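Local structure of uncharacterized protein lp_2664 (Lactobacillus plantarum WCFS1, 2PJQ) at residues M6-E9 with T10-T13; P74-A77 with H78-L81. The protein is of unknown function but belongs to the HD-domain family, whose members are commonly metal-dependent phosphohydrolases, so a related hydrolase activity is possible. All coordinates share one frame; numbering follows the deposited sequence.

Contact 1 (M6-E9 with T10-T13); sequences MITE and TQLT
Thr8, the N-cap residue, and Gln11 face each other as a capping box where the chain enters helix 9-22. The Gln11 side chain runs back toward the N-cap residue, extended beyond CG, and its amide oxygen accepts a hydrogen bond from the backbone N-H of Thr8: Thr8 N to Gln11 OE1 is 2.9 Å and nearly straight at 173°. With CG beside the backbone N and anti to the carbonyl carbon (chi1 -57°), Gln11 lies across Thr8 and brings OE1 to that N-H. The reciprocal bond, Gln11 N to Thr8 OG1 at 3.3 Å, is weak and the place of the hydroxyl less sure. Ile7 CG2 lies 4.0 Å from Gln11 OE1, giving the amide an aliphatic neighbour. In the first turn Leu12 N bonds to Thr8 O at 2.7 Å, while Glu9 O accepts twice from Thr13: from its backbone N and from OG1 at 3.1 Å, the hydroxyl lying nearly in line with the C=O. The other end of the Gln11 amide, NE2, bonds to Gln88 O, and Asn54 bonds to Glu9 OE1. Ile7 and Leu12 turn to helix 53-62, touching Ala58 and Trp61 respectively, and Ile7 also meets Ile98 of helix 92-102.

Contact 2 (P74-A77 with H78-L81); sequences PAKA and HQDL
The opening turns of helix 74-87, in the HD-domain part of the chain, bring Pro74-Ala77 against His78-Leu81 through backbone bonds, with Lys76 passing beside Asp80 on one side. His78 N reaches Pro74 O at 2.7 Å, Gln79 N reaches Ala75 O at 2.8 Å and Leu81 N reaches Ala77 O at 3.0 Å, the i to i+4 pattern of an alpha helix. Pro74 O also lies at the edge of the His78 ring, in its plane, 3.8 Å from His78 CD2. On another side of the helix Lys76 sends its chain obliquely across Asp80. Its CG is anti to the backbone N (chi1 157°), and bends at chi2 and chi3 carry the aliphatic part past the carboxylate, Lys76 CE coming 3.6 Å from Asp80 OD2. The ammonium stays beyond salt-bridge range, with Lys76 NZ 4.2 Å from Asp80 OD1, so any attraction between the charges is probably modest. Were Asp80 an alanine, the Lys76 ammonium would probably lose its nearby opposite charge and the methylenes the carboxylate they pass. Lys22 makes a long, weak ion pair with Asp80 OD2. At the helix start, Asn73 OD1 accepts from Lys76 N. The His78 ring meets that of Phe99 on helix 92-102 at about 20° between planes, while Asp80 and Leu81 both touch Tyr18 of helix 9-22.

In the fold
Both contacts lie at the starts of helices, in series along the chain, their centres about 21 Å apart and their nearest atoms about 9 Å apart without touching. The centre of contact 1 lies about 22 Å from the centre of the chain and that of contact 2 about 18 Å, so contact 1 is the more peripheral. Ile7, Gln11 and Leu12 are buried in contact 1, Ala77 and Leu81 in contact 2; the rest are at least partly exposed. Helix 9-22 links them: contact 1 forms its N-terminal end, and Tyr18, further along that helix, touches contact 2. Helix 92-102 borders both. A side-chain amide closes the helix start at 6-13, whereas 74-81 combines main-chain bonds with loosely associated charges and an aromatic neighbour.

Contact 1 (M6-E9 with T10-T13)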
# COMPACT_ATOMS: atom_id res chain seq x y z
N MSE B 6 27.41 -28.01 -11.55
CA MSE B 6 26.52 -27.12 -10.74
C MSE B 6 25.16 -27.01 -11.43
O MSE B 6 24.76 -27.92 -12.15
CB MSE B 6 27.14 -25.73 -10.60
CG MSE B 6 28.52 -25.71 -9.95
SE MSE B 6 28.49 -26.47 -8.16
CE MSE B 6 28.95 -28.31 -8.57
N ILE B 7 24.46 -25.90 -11.20
CA ILE B 7 23.16 -25.71 -11.82
C ILE B 7 23.38 -25.31 -13.27
O ILE B 7 24.05 -24.32 -13.55
CB ILE B 7 22.34 -24.62 -11.11
CG1 ILE B 7 22.17 -24.98 -9.64
CG2 ILE B 7 20.97 -24.49 -11.76
CD1 ILE B 7 21.31 -24.01 -8.88
N THR B 8 22.80 -26.08 -14.18
CA THR B 8 22.95 -25.83 -15.61
C THR B 8 21.97 -24.80 -16.15
O THR B 8 20.87 -24.63 -15.63
CB THR B 8 22.75 -27.12 -16.43
OG1 THR B 8 21.43 -27.62 -16.21
CG2 THR B 8 23.76 -28.16 -16.03
N GLU B 9 22.39 -24.15 -17.23
CA GLU B 9 21.59 -23.12 -17.87
C GLU B 9 20.18 -23.60 -18.22
O GLU B 9 19.24 -22.80 -18.28
CB GLU B 9 22.31 -22.61 -19.12
CG GLU B 9 22.09 -21.13 -19.36
CD GLU B 9 23.08 -20.23 -18.61
OE1 GLU B 9 23.62 -20.64 -17.55
OE2 GLU B 9 23.31 -19.09 -19.08
N THR B 10 20.03 -24.90 -18.45
CA THR B 10 18.73 -25.46 -18.78
C THR B 10 17.88 -25.57 -17.54
O THR B 10 16.69 -25.28 -17.55
CB THR B 10 18.86 -26.87 -19.37
OG1 THR B 10 19.39 -26.78 -20.70
CG2 THR B 10 17.52 -27.57 -19.42
N GLN B 11 18.51 -26.00 -16.46
CA GLN B 11 17.82 -26.16 -15.21
C GLN B 11 17.46 -24.78 -14.72
O GLN B 11 16.37 -24.56 -14.18
CB GLN B 11 18.71 -26.86 -14.20
CG GLN B 11 19.21 -28.21 -14.64
CD GLN B 11 20.15 -28.86 -13.63
OE1 GLN B 11 21.09 -28.22 -13.15
NE2 GLN B 11 19.89 -30.13 -13.31
N LEU B 12 18.38 -23.83 -14.92
CA LEU B 12 18.13 -22.46 -14.48
C LEU B 12 16.82 -22.00 -15.08
O LEU B 12 15.87 -21.72 -14.35
CB LEU B 12 19.26 -21.52 -14.90
CG LEU B 12 19.65 -20.45 -13.87
CD1 LEU B 12 20.54 -19.37 -14.52
CD2 LEU B 12 18.41 -19.81 -13.28
N THR B 13 16.78 -21.95 -16.41
CA THR B 13 15.58 -21.52 -17.13
C THR B 13 14.35 -22.23 -16.59
O THR B 13 13.31 -21.61 -16.36
CB THR B 13 15.65 -21.82 -18.66
OG1 THR B 13 16.79 -21.16 -19.23
CG2 THR B 13 14.40 -21.30 -19.37

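Contact 2 (P74-A77 with H78-L81)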
# COMPACT_ATOMS: atom_id res chain seq x y z
N PRO B 74 3.04 -24.09 3.54
CA PRO B 74 4.46 -24.13 3.18
C PRO B 74 4.92 -25.55 2.88
O PRO B 74 5.54 -25.79 1.85
CB PRO B 74 5.15 -23.54 4.41
CG PRO B 74 4.10 -22.62 4.98
CD PRO B 74 2.86 -23.47 4.87
N ALA B 75 4.60 -26.47 3.78
CA ALA B 75 4.96 -27.87 3.61
C ALA B 75 4.69 -28.24 2.16
O ALA B 75 5.60 -28.57 1.40
CB ALA B 75 4.12 -28.74 4.53
N LYS B 76 3.41 -28.18 1.80
CA LYS B 76 2.95 -28.47 0.45
C LYS B 76 3.85 -27.82 -0.57
O LYS B 76 4.20 -28.42 -1.59
CB LYS B 76 1.53 -27.92 0.28
CG LYS B 76 1.09 -27.64 -1.15
CD LYS B 76 0.37 -28.81 -1.79
CE LYS B 76 1.31 -29.98 -2.06
NZ LYS B 76 0.60 -31.09 -2.76
N ALA B 77 4.23 -26.57 -0.31
CA ALA B 77 5.08 -25.83 -1.23
C ALA B 77 6.45 -26.45 -1.31
O ALA B 77 6.95 -26.70 -2.40
CB ALA B 77 5.18 -24.37 -0.79
N HIS B 78 7.09 -26.68 -0.17
CA HIS B 78 8.40 -27.31 -0.16
C HIS B 78 8.30 -28.61 -0.94
O HIS B 78 9.03 -28.83 -1.90
CB HIS B 78 8.84 -27.61 1.27
CG HIS B 78 9.64 -26.52 1.90
ND1 HIS B 78 11.02 -26.58 2.01
CD2 HIS B 78 9.28 -25.32 2.42
CE1 HIS B 78 11.47 -25.46 2.56
NE2 HIS B 78 10.43 -24.68 2.83
N GLN B 79 7.37 -29.47 -0.55
CA GLN B 79 7.20 -30.74 -1.22
C GLN B 79 6.84 -30.59 -2.70
O GLN B 79 6.78 -31.58 -3.42
CB GLN B 79 6.20 -31.61 -0.46
CG GLN B 79 4.86 -31.82 -1.11
CD GLN B 79 3.85 -32.34 -0.12
OE1 GLN B 79 4.17 -33.20 0.71
NE2 GLN B 79 2.61 -31.84 -0.20
N ASP B 80 6.62 -29.37 -3.16
CA ASP B 80 6.34 -29.16 -4.58
C ASP B 80 7.63 -28.80 -5.30
O ASP B 80 7.95 -29.39 -6.33
CB ASP B 80 5.31 -28.05 -4.80
CG ASP B 80 3.87 -28.57 -4.80
OD1 ASP B 80 3.66 -29.72 -5.25
OD2 ASP B 80 2.97 -27.83 -4.37
N LEU B 81 8.38 -27.85 -4.76
CA LEU B 81 9.63 -27.43 -5.38
C LEU B 81 10.59 -28.61 -5.62
O LEU B 81 11.34 -28.62 -6.60
CB LEU B 81 10.32 -26.36 -4.52
CG LEU B 81 11.74 -25.96 -4.96
CD1 LEU B 81 11.71 -25.33 -6.35
CD2 LEU B 81 12.34 -24.99 -3.96